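Long-range contacts in membrane-bound lytic murein transglycosylase A (Burkholderia pseudomallei, PDB 6QK4), which probably cleaves the glycosidic linkage between MurNAc and GlcNAc in peptidoglycan, forming a 1,6-anhydro bond in the MurNAc residue: residues F90-N95 against M341-P346; V260-V265 against A305-T310; A274-S279 against A311-V316. One frame throughout, in Å; residues are numbered along the deposited sequence.

Overall arrangement
All three contacts are partly buried. Interaction 1 is the largest and the most apolar. It pairs strand 87-92 with the last strand, 336-346, and none of its touching residues is exposed. Interactions 2 and 3 lie nearer the chain's centre (about 11 and 15 Å, centre to centre, against 22 Å), yet each has an exposed residue. Interaction 2 joins a loop to strand 298-307 and interaction 3 joins two loops, both largely through polar groups. In interaction 2 an aspartate receives a turn; in interaction 3 an aspartate and a serine hold the N and O of a single glycine, Gly314. Probable hydrogen bonds link Asp307 O to Val275 N (3.0 Å) and Asn94 OD1 to Val316 N (2.8 Å).

Interaction 1 (F90-N95 against M341-P346); sequences FQFANN and MWLLFP
Phe92, Leu343 and Met341 form the tightly packed part of this contact. Phe92 has CG anti to the backbone N (chi1 -175°), and its ring turns one face to Leu343. Leu343 CD1 sits over that face, offset toward the rim, 4.2 Å from the ring centroid, which makes a CH-pi contact. Met341 runs alongside Phe92 with its chain extended. Its SD lies at the ring edge, 4.1 Å from Phe92 CD2, in a Met-aromatic contact. Leu25 of strand 25-27 and Val286 of strand 285-291 pack against this cluster. The backbones beneath are antiparallel strands. Phe90 and Leu343 are a hydrogen-bonded pair: Phe90 N gives to Leu343 O at 2.8 Å, in the carbonyl plane, and Leu343 N returns a bond to Phe90 O at 2.9 Å from above the plane. Phe92 N reaches Met341 O at 3.1 Å. Gln91 and Trp342 are the non-hydrogen-bonded pair between them, on the other side of the sheet, where Trp342 CD1 comes within 3.4 Å of Gln91 CA. The solvent side holds the partly exposed rings of Phe90 and Phe345, though Phe90 CD1 and Phe345 CD2 are still 3.6 Å apart. The rings make an offset edge-to-face pair with planes at 88°, the edge of Phe345 directed to the face of Phe90. At the loop end, water 1 accepts from Met341 N and lies 2.7 Å from Phe92 O, one of several candidate acceptors.

Interaction 2 (V260-V265 against A305-T310); sequences VGALGV and AQDVGT
The carboxylate of Asp307 is met from above its plane by the backbone of a type I beta turn, Gly261 to Gly264. Ala262 N donates to Asp307 OD1 at 3.0 Å, well out of the plane, and Gly261 CA lies close to the same oxygen. Asp307 CG is anti to its own backbone N (chi1 -153°), which carries the carboxylate toward the turn. Its other oxygen, OD2, is hydrogen-bonded to Tyr106 OH. The second flat group, the amide of Gln306, points to other partners: OE1 bonds to Ser272 OG, and NE2 bonds to Asn51 OD1 and Ala47 O of helix 44-55. Its extended aliphatic part serves the contact. Leu263 crosses it obliquely and sets CD2 3.7 Å from Gln306 CG. Leu263 N also gives a weak but fairly straight bond to Gln306 O (3.4 Å, 162°). The turn sits against strand 298-307 of the 3D domain, at Gln306 and Asp307, and helix 44-55 also packs on Leu263 and Val265. The turn is closed by its own bond from Gly264 N to Gly261 O. Water 2 adds a bridge, donating to both Gln306 O and Val265 O. On the more exposed side, Ala262 CB rests 4.0 Å from Val308 CG2. Asp307 OD1 takes a second, weak bond there, from Val308 N at 3.0 Å.

Interaction 3 (A274-S279 against A311-V316); sequences AVDPSS and AIKGGV
Both backbones are irregular here: 277-279 has helical backbone angles but no regular helix, and Ser279 N bonds to Asp276 O, while 311-316 swings past through Gly314, whose phi is positive (134°). The side chain of Asp276 reaches across, with CG anti to its backbone N (chi1 174°). Its OD2 accepts from Gly314 N at 3.0 Å through the anti lone pair, and the N-H is nearly straight on (169°). Ser279 grips the same glycine from its other end. Its OG donates to Gly314 O at 2.7 Å, from above the carbonyl plane. Asp276 and Ser279 thus hold the backbone N and O of one residue, Gly314. Lys313 points its CB away from the other loop, but its bent chain brings CD within 3.9 Å of Asp276 OD2. Lys313 NZ stays 5.8 Å from Asp276 OD2 and makes a weak bond to Thr310 O; its charge may still favour the ionised carboxylate. Ile312, buried, covers the Ala274-Val275 backbone with CG2. This CG2 lies 3.6 Å from Ala274 O, and strand 317-324 packs on the same isoleucine. Water 3 accepts from Asp276 N and donates to Gly315 O, linking the backbones. Ser278 N bonds to Asp276 OD1 at 3.1 Å, an Asx turn, while OD2 serves the other loop. Both loops belong to a 3D domain, of the double-psi beta-barrel clan.

Interaction 1 (F90-N95 against M341-P346)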
loop_
_atom_site.group_PDB
_atom_site.type_symbol
_atom_site.label_atom_id
_atom_site.label_comp_id
_atom_site.label_asym_id
_atom_site.label_seq_id
_atom_site.Cartn_x
_atom_site.Cartn_y
_atom_site.Cartn_z
ATOM N N PHE A 90 -7.600 23.643 1.047
ATOM C CA PHE A 90 -7.381 24.300 -0.238
ATOM C C PHE A 90 -7.686 23.310 -1.343
ATOM O O PHE A 90 -6.991 22.295 -1.476
ATOM C CB PHE A 90 -5.948 24.797 -0.442
ATOM C CG PHE A 90 -5.595 26.001 0.417
ATOM C CD1 PHE A 90 -5.438 25.831 1.779
ATOM C CD2 PHE A 90 -5.372 27.287 -0.142
ATOM C CE1 PHE A 90 -5.126 26.896 2.612
ATOM C CE2 PHE A 90 -5.016 28.355 0.708
ATOM C CZ PHE A 90 -4.921 28.146 2.075
ATOM N N GLN A 91 -8.688 23.616 -2.147
ATOM C CA GLN A 91 -8.943 22.773 -3.334
ATOM C C GLN A 91 -7.698 22.729 -4.229
ATOM O O GLN A 91 -7.095 23.765 -4.509
ATOM C CB GLN A 91 -10.183 23.345 -4.077
ATOM C CG GLN A 91 -10.343 22.794 -5.496
ATOM C CD GLN A 91 -11.269 23.656 -6.297
ATOM O OE1 GLN A 91 -12.483 23.468 -6.246
ATOM N NE2 GLN A 91 -10.712 24.598 -7.032
ATOM N N PHE A 92 -7.253 21.508 -4.617
ATOM C CA PHE A 92 -5.959 21.308 -5.277
ATOM C C PHE A 92 -6.169 20.912 -6.728
ATOM O O PHE A 92 -6.878 19.928 -7.013
ATOM C CB PHE A 92 -5.217 20.201 -4.549
ATOM C CG PHE A 92 -3.811 19.963 -5.038
ATOM C CD1 PHE A 92 -2.941 21.024 -5.221
ATOM C CD2 PHE A 92 -3.368 18.668 -5.271
ATOM C CE1 PHE A 92 -1.596 20.789 -5.632
ATOM C CE2 PHE A 92 -2.046 18.443 -5.723
ATOM C CZ PHE A 92 -1.166 19.496 -5.887
ATOM N N ALA A 93 -5.590 21.681 -7.650
ATOM C CA ALA A 93 -5.717 21.347 -9.057
ATOM C C ALA A 93 -4.389 20.948 -9.696
ATOM O O ALA A 93 -3.300 21.364 -9.263
ATOM C CB ALA A 93 -6.317 22.522 -9.831
ATOM N N ASN A 94 -4.502 20.144 -10.752
ATOM C CA ASN A 94 -3.372 19.863 -11.641
ATOM C C ASN A 94 -2.879 21.148 -12.322
ATOM O O ASN A 94 -3.585 22.143 -12.427
ATOM C CB ASN A 94 -3.799 18.862 -12.713
ATOM C CG ASN A 94 -4.011 17.489 -12.152
ATOM O OD1 ASN A 94 -3.110 16.950 -11.509
ATOM N ND2 ASN A 94 -5.220 16.928 -12.358
ATOM N N ASN A 95 -1.642 21.119 -12.819
ATOM C CA ASN A 95 -1.147 22.380 -13.401
ATOM C C ASN A 95 -1.879 22.751 -14.693
ATOM O O ASN A 95 -1.874 23.935 -15.094
ATOM C CB ASN A 95 0.363 22.288 -13.644
ATOM C CG ASN A 95 1.164 22.472 -12.340
ATOM O OD1 ASN A 95 0.874 23.371 -11.535
ATOM N ND2 ASN A 95 2.164 21.606 -12.128
ATOM N N MET A 341 -8.833 16.160 -4.506
ATOM C CA MET A 341 -8.022 16.448 -3.312
ATOM C C MET A 341 -8.217 17.871 -2.828
ATOM O O MET A 341 -8.368 18.794 -3.637
ATOM C CB MET A 341 -6.498 16.283 -3.583
ATOM C CG MET A 341 -6.156 14.861 -3.716
ATOM S SD MET A 341 -4.333 14.909 -4.099
ATOM C CE MET A 341 -4.054 13.147 -4.112
ATOM N N TRP A 342 -8.180 18.030 -1.501
ATOM C CA TRP A 342 -7.939 19.305 -0.833
ATOM C C TRP A 342 -6.724 19.155 0.065
ATOM O O TRP A 342 -6.661 18.209 0.869
ATOM C CB TRP A 342 -9.142 19.711 0.047
ATOM C CG TRP A 342 -10.404 19.946 -0.779
ATOM C CD1 TRP A 342 -10.953 21.167 -1.071
ATOM C CD2 TRP A 342 -11.234 18.956 -1.461
ATOM N NE1 TRP A 342 -12.095 20.993 -1.890
ATOM C CE2 TRP A 342 -12.237 19.660 -2.166
ATOM C CE3 TRP A 342 -11.170 17.548 -1.586
ATOM C CZ2 TRP A 342 -13.254 19.004 -2.909
ATOM C CZ3 TRP A 342 -12.161 16.886 -2.396
ATOM C CH2 TRP A 342 -13.190 17.638 -3.026
ATOM N N LEU A 343 -5.773 20.095 -0.031
ATOM C CA LEU A 343 -4.618 20.103 0.869
ATOM C C LEU A 343 -4.938 20.963 2.084
ATOM O O LEU A 343 -5.517 22.049 1.950
ATOM C CB LEU A 343 -3.398 20.670 0.146
ATOM C CG LEU A 343 -2.957 20.037 -1.169
ATOM C CD1 LEU A 343 -1.498 20.400 -1.485
ATOM C CD2 LEU A 343 -3.025 18.557 -1.166
ATOM N N LEU A 344 -4.614 20.477 3.261
ATOM C CA LEU A 344 -4.804 21.271 4.469
ATOM C C LEU A 344 -3.498 21.989 4.817
ATOM O O LEU A 344 -2.433 21.386 4.771
ATOM C CB LEU A 344 -5.180 20.398 5.661
ATOM C CG LEU A 344 -6.613 19.830 5.729
ATOM C CD1 LEU A 344 -6.923 18.967 4.602
ATOM C CD2 LEU A 344 -6.740 19.080 6.987
ATOM N N PHE A 345 -3.608 23.258 5.237
ATOM C CA PHE A 345 -2.419 23.973 5.723
ATOM C C PHE A 345 -2.754 24.513 7.097
ATOM O O PHE A 345 -3.862 25.013 7.290
ATOM C CB PHE A 345 -2.034 25.121 4.790
ATOM C CG PHE A 345 -1.436 24.629 3.519
ATOM C CD1 PHE A 345 -0.085 24.307 3.460
ATOM C CD2 PHE A 345 -2.240 24.414 2.397
ATOM C CE1 PHE A 345 0.478 23.778 2.293
ATOM C CE2 PHE A 345 -1.716 23.897 1.238
ATOM C CZ PHE A 345 -0.350 23.559 1.161
ATOM N N PRO A 346 -1.832 24.481 8.053
ATOM C CA PRO A 346 -2.185 24.955 9.406
ATOM C C PRO A 346 -2.397 26.459 9.456
ATOM O O PRO A 346 -1.670 27.215 8.816
ATOM C CB PRO A 346 -0.986 24.556 10.258
ATOM C CG PRO A 346 0.069 24.210 9.339
ATOM C CD PRO A 346 -0.564 23.739 8.052
HETATM O O HOH W 1 -8.672 17.894 -6.896
#

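Interaction 2 (V260-V265 against A305-T310)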
loop_
_atom_site.group_PDB
_atom_site.type_symbol
_atom_site.label_atom_id
_atom_site.label_comp_id
_atom_site.label_asym_id
_atom_site.label_seq_id
_atom_site.Cartn_x
_atom_site.Cartn_y
_atom_site.Cartn_z
ATOM N N VAL A 260 7.663 1.638 7.636
ATOM C CA VAL A 260 8.099 3.038 7.674
ATOM C C VAL A 260 8.205 3.544 6.252
ATOM O O VAL A 260 8.811 2.880 5.394
ATOM C CB VAL A 260 9.454 3.188 8.396
ATOM C CG1 VAL A 260 9.981 4.611 8.275
ATOM C CG2 VAL A 260 9.297 2.876 9.859
ATOM N N GLY A 261 7.640 4.712 6.001
ATOM C CA GLY A 261 7.652 5.328 4.695
ATOM C C GLY A 261 8.690 6.427 4.594
ATOM O O GLY A 261 9.567 6.585 5.456
ATOM N N ALA A 262 8.553 7.245 3.547
ATOM C CA ALA A 262 9.597 8.225 3.225
ATOM C C ALA A 262 9.645 9.365 4.242
ATOM O O ALA A 262 10.675 10.054 4.391
ATOM C CB ALA A 262 9.351 8.799 1.826
ATOM N N LEU A 263 8.530 9.627 4.917
ATOM C CA LEU A 263 8.518 10.628 5.964
ATOM C C LEU A 263 9.277 10.146 7.211
ATOM O O LEU A 263 9.695 10.961 8.043
ATOM C CB LEU A 263 7.045 11.036 6.271
ATOM C CG LEU A 263 6.853 12.065 7.438
ATOM C CD1 LEU A 263 7.524 13.451 7.171
ATOM C CD2 LEU A 263 5.327 12.303 7.688
ATOM N N GLY A 264 9.579 8.874 7.302
ATOM C CA GLY A 264 10.292 8.353 8.440
ATOM C C GLY A 264 9.426 7.826 9.548
ATOM O O GLY A 264 9.968 7.487 10.609
ATOM N N VAL A 265 8.112 7.710 9.324
ATOM C CA VAL A 265 7.200 7.269 10.371
ATOM C C VAL A 265 6.437 6.066 9.862
ATOM O O VAL A 265 6.204 5.944 8.657
ATOM C CB VAL A 265 6.243 8.405 10.815
ATOM C CG1 VAL A 265 7.067 9.533 11.366
ATOM C CG2 VAL A 265 5.359 8.914 9.665
ATOM N N ALA A 305 0.065 12.824 3.656
ATOM C CA ALA A 305 1.125 12.504 2.688
ATOM C C ALA A 305 2.389 12.085 3.427
ATOM O O ALA A 305 3.100 12.921 3.991
ATOM C CB ALA A 305 1.370 13.732 1.800
ATOM N N GLN A 306 2.644 10.764 3.489
ATOM C CA GLN A 306 3.677 10.243 4.359
ATOM C C GLN A 306 4.554 9.291 3.598
ATOM O O GLN A 306 5.377 8.610 4.234
ATOM C CB GLN A 306 3.091 9.556 5.612
ATOM C CG GLN A 306 2.234 10.601 6.460
ATOM C CD GLN A 306 1.651 10.015 7.748
ATOM O OE1 GLN A 306 1.168 8.862 7.777
ATOM N NE2 GLN A 306 1.539 10.864 8.764
ATOM N N ASP A 307 4.439 9.255 2.269
ATOM C CA ASP A 307 5.279 8.310 1.525
ATOM C C ASP A 307 5.425 8.846 0.114
ATOM O O ASP A 307 4.740 9.778 -0.287
ATOM C CB ASP A 307 4.663 6.876 1.554
ATOM C CG ASP A 307 5.746 5.739 1.396
ATOM O OD1 ASP A 307 6.963 6.039 1.267
ATOM O OD2 ASP A 307 5.319 4.540 1.381
ATOM N N VAL A 308 6.345 8.242 -0.656
ATOM C CA VAL A 308 6.499 8.539 -2.073
ATOM C C VAL A 308 6.628 7.206 -2.797
ATOM O O VAL A 308 6.794 6.155 -2.165
ATOM C CB VAL A 308 7.754 9.424 -2.341
ATOM C CG1 VAL A 308 7.744 10.711 -1.482
ATOM C CG2 VAL A 308 9.012 8.637 -2.115
ATOM N N GLY A 309 6.577 7.241 -4.129
ATOM C CA GLY A 309 6.747 6.019 -4.897
ATOM C C GLY A 309 7.216 6.285 -6.306
ATOM O O GLY A 309 6.911 7.324 -6.893
ATOM N N THR A 310 7.948 5.304 -6.876
ATOM C CA THR A 310 8.527 5.582 -8.180
ATOM C C THR A 310 7.460 5.721 -9.266
ATOM O O THR A 310 7.669 6.467 -10.228
ATOM C CB THR A 310 9.534 4.482 -8.532
ATOM O OG1 THR A 310 8.829 3.249 -8.541
ATOM C CG2 THR A 310 10.566 4.373 -7.484
HETATM O O HOH W 2 6.582 7.650 6.586
#

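Interaction 3 (A274-S279 against A311-V316)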
loop_
_atom_site.group_PDB
_atom_site.type_symbol
_atom_site.label_atom_id
_atom_site.label_comp_id
_atom_site.label_asym_id
_atom_site.label_seq_id
_atom_site.Cartn_x
_atom_site.Cartn_y
_atom_site.Cartn_z
ATOM N N ALA A 274 0.956 7.778 -0.423
ATOM C CA ALA A 274 2.142 8.173 -1.150
ATOM C C ALA A 274 1.778 9.202 -2.226
ATOM O O ALA A 274 0.722 9.090 -2.889
ATOM C CB ALA A 274 2.787 6.934 -1.796
ATOM N N VAL A 275 2.629 10.239 -2.352
ATOM C CA VAL A 275 2.408 11.366 -3.257
ATOM C C VAL A 275 3.661 11.645 -4.095
ATOM O O VAL A 275 4.747 11.137 -3.833
ATOM C CB VAL A 275 2.000 12.656 -2.522
ATOM C CG1 VAL A 275 0.706 12.437 -1.833
ATOM C CG2 VAL A 275 3.129 13.039 -1.498
ATOM N N ASP A 276 3.497 12.539 -5.066
ATOM C CA ASP A 276 4.662 13.134 -5.743
ATOM C C ASP A 276 5.065 14.332 -4.889
ATOM O O ASP A 276 4.316 15.311 -4.778
ATOM C CB ASP A 276 4.284 13.548 -7.184
ATOM C CG ASP A 276 5.408 14.309 -7.903
ATOM O OD1 ASP A 276 6.351 14.754 -7.200
ATOM O OD2 ASP A 276 5.324 14.442 -9.162
ATOM N N PRO A 277 6.193 14.270 -4.169
ATOM C CA PRO A 277 6.403 15.271 -3.103
ATOM C C PRO A 277 6.678 16.662 -3.650
ATOM O O PRO A 277 6.576 17.623 -2.899
ATOM C CB PRO A 277 7.614 14.711 -2.310
ATOM C CG PRO A 277 8.405 13.992 -3.395
ATOM C CD PRO A 277 7.312 13.324 -4.291
ATOM N N SER A 278 7.026 16.793 -4.931
ATOM C CA SER A 278 7.133 18.129 -5.489
ATOM C C SER A 278 5.791 18.767 -5.761
ATOM O O SER A 278 5.723 19.983 -5.910
ATOM C CB SER A 278 7.979 18.114 -6.779
ATOM O OG SER A 278 7.215 17.562 -7.842
ATOM N N SER A 279 4.678 17.987 -5.763
ATOM C CA SER A 279 3.334 18.536 -5.805
ATOM C C SER A 279 2.707 18.670 -4.426
ATOM O O SER A 279 2.067 19.675 -4.126
ATOM C CB SER A 279 2.438 17.618 -6.709
ATOM O OG SER A 279 2.855 17.723 -8.068
ATOM N N ALA A 311 6.272 5.125 -9.089
ATOM C CA ALA A 311 5.215 5.290 -10.065
ATOM C C ALA A 311 4.303 6.489 -9.797
ATOM O O ALA A 311 3.414 6.762 -10.620
ATOM C CB ALA A 311 4.362 4.039 -10.087
ATOM N N ILE A 312 4.472 7.197 -8.681
ATOM C CA ILE A 312 3.485 8.204 -8.221
ATOM C C ILE A 312 4.017 9.567 -8.622
ATOM O O ILE A 312 4.811 10.195 -7.904
ATOM C CB ILE A 312 3.235 8.122 -6.720
ATOM C CG1 ILE A 312 2.928 6.692 -6.329
ATOM C CG2 ILE A 312 2.112 9.112 -6.246
ATOM C CD1 ILE A 312 1.762 6.045 -7.173
ATOM N N LYS A 313 3.626 9.997 -9.812
ATOM C CA LYS A 313 4.125 11.248 -10.375
ATOM C C LYS A 313 2.932 12.075 -10.860
ATOM O O LYS A 313 2.020 11.531 -11.475
ATOM C CB LYS A 313 5.102 10.961 -11.516
ATOM C CG LYS A 313 6.438 10.292 -11.015
ATOM C CD LYS A 313 7.283 11.289 -10.194
ATOM C CE LYS A 313 8.646 10.704 -9.788
ATOM N NZ LYS A 313 8.448 9.530 -8.890
ATOM N N GLY A 314 2.933 13.356 -10.601
ATOM C CA GLY A 314 1.923 14.244 -11.123
ATOM C C GLY A 314 1.398 15.179 -10.058
ATOM O O GLY A 314 2.026 15.380 -9.002
ATOM N N GLY A 315 0.218 15.737 -10.299
ATOM C CA GLY A 315 -0.345 16.696 -9.366
ATOM C C GLY A 315 -1.325 16.003 -8.441
ATOM O O GLY A 315 -1.020 15.541 -7.327
ATOM N N VAL A 316 -2.560 15.930 -8.921
ATOM C CA VAL A 316 -3.600 15.243 -8.151
ATOM C C VAL A 316 -3.367 13.783 -8.421
ATOM O O VAL A 316 -3.888 13.213 -9.394
ATOM C CB VAL A 316 -5.014 15.680 -8.574
ATOM C CG1 VAL A 316 -6.119 14.938 -7.709
ATOM C CG2 VAL A 316 -5.163 17.237 -8.425
HETATM O O HOH W 3 0.962 13.723 -5.909
#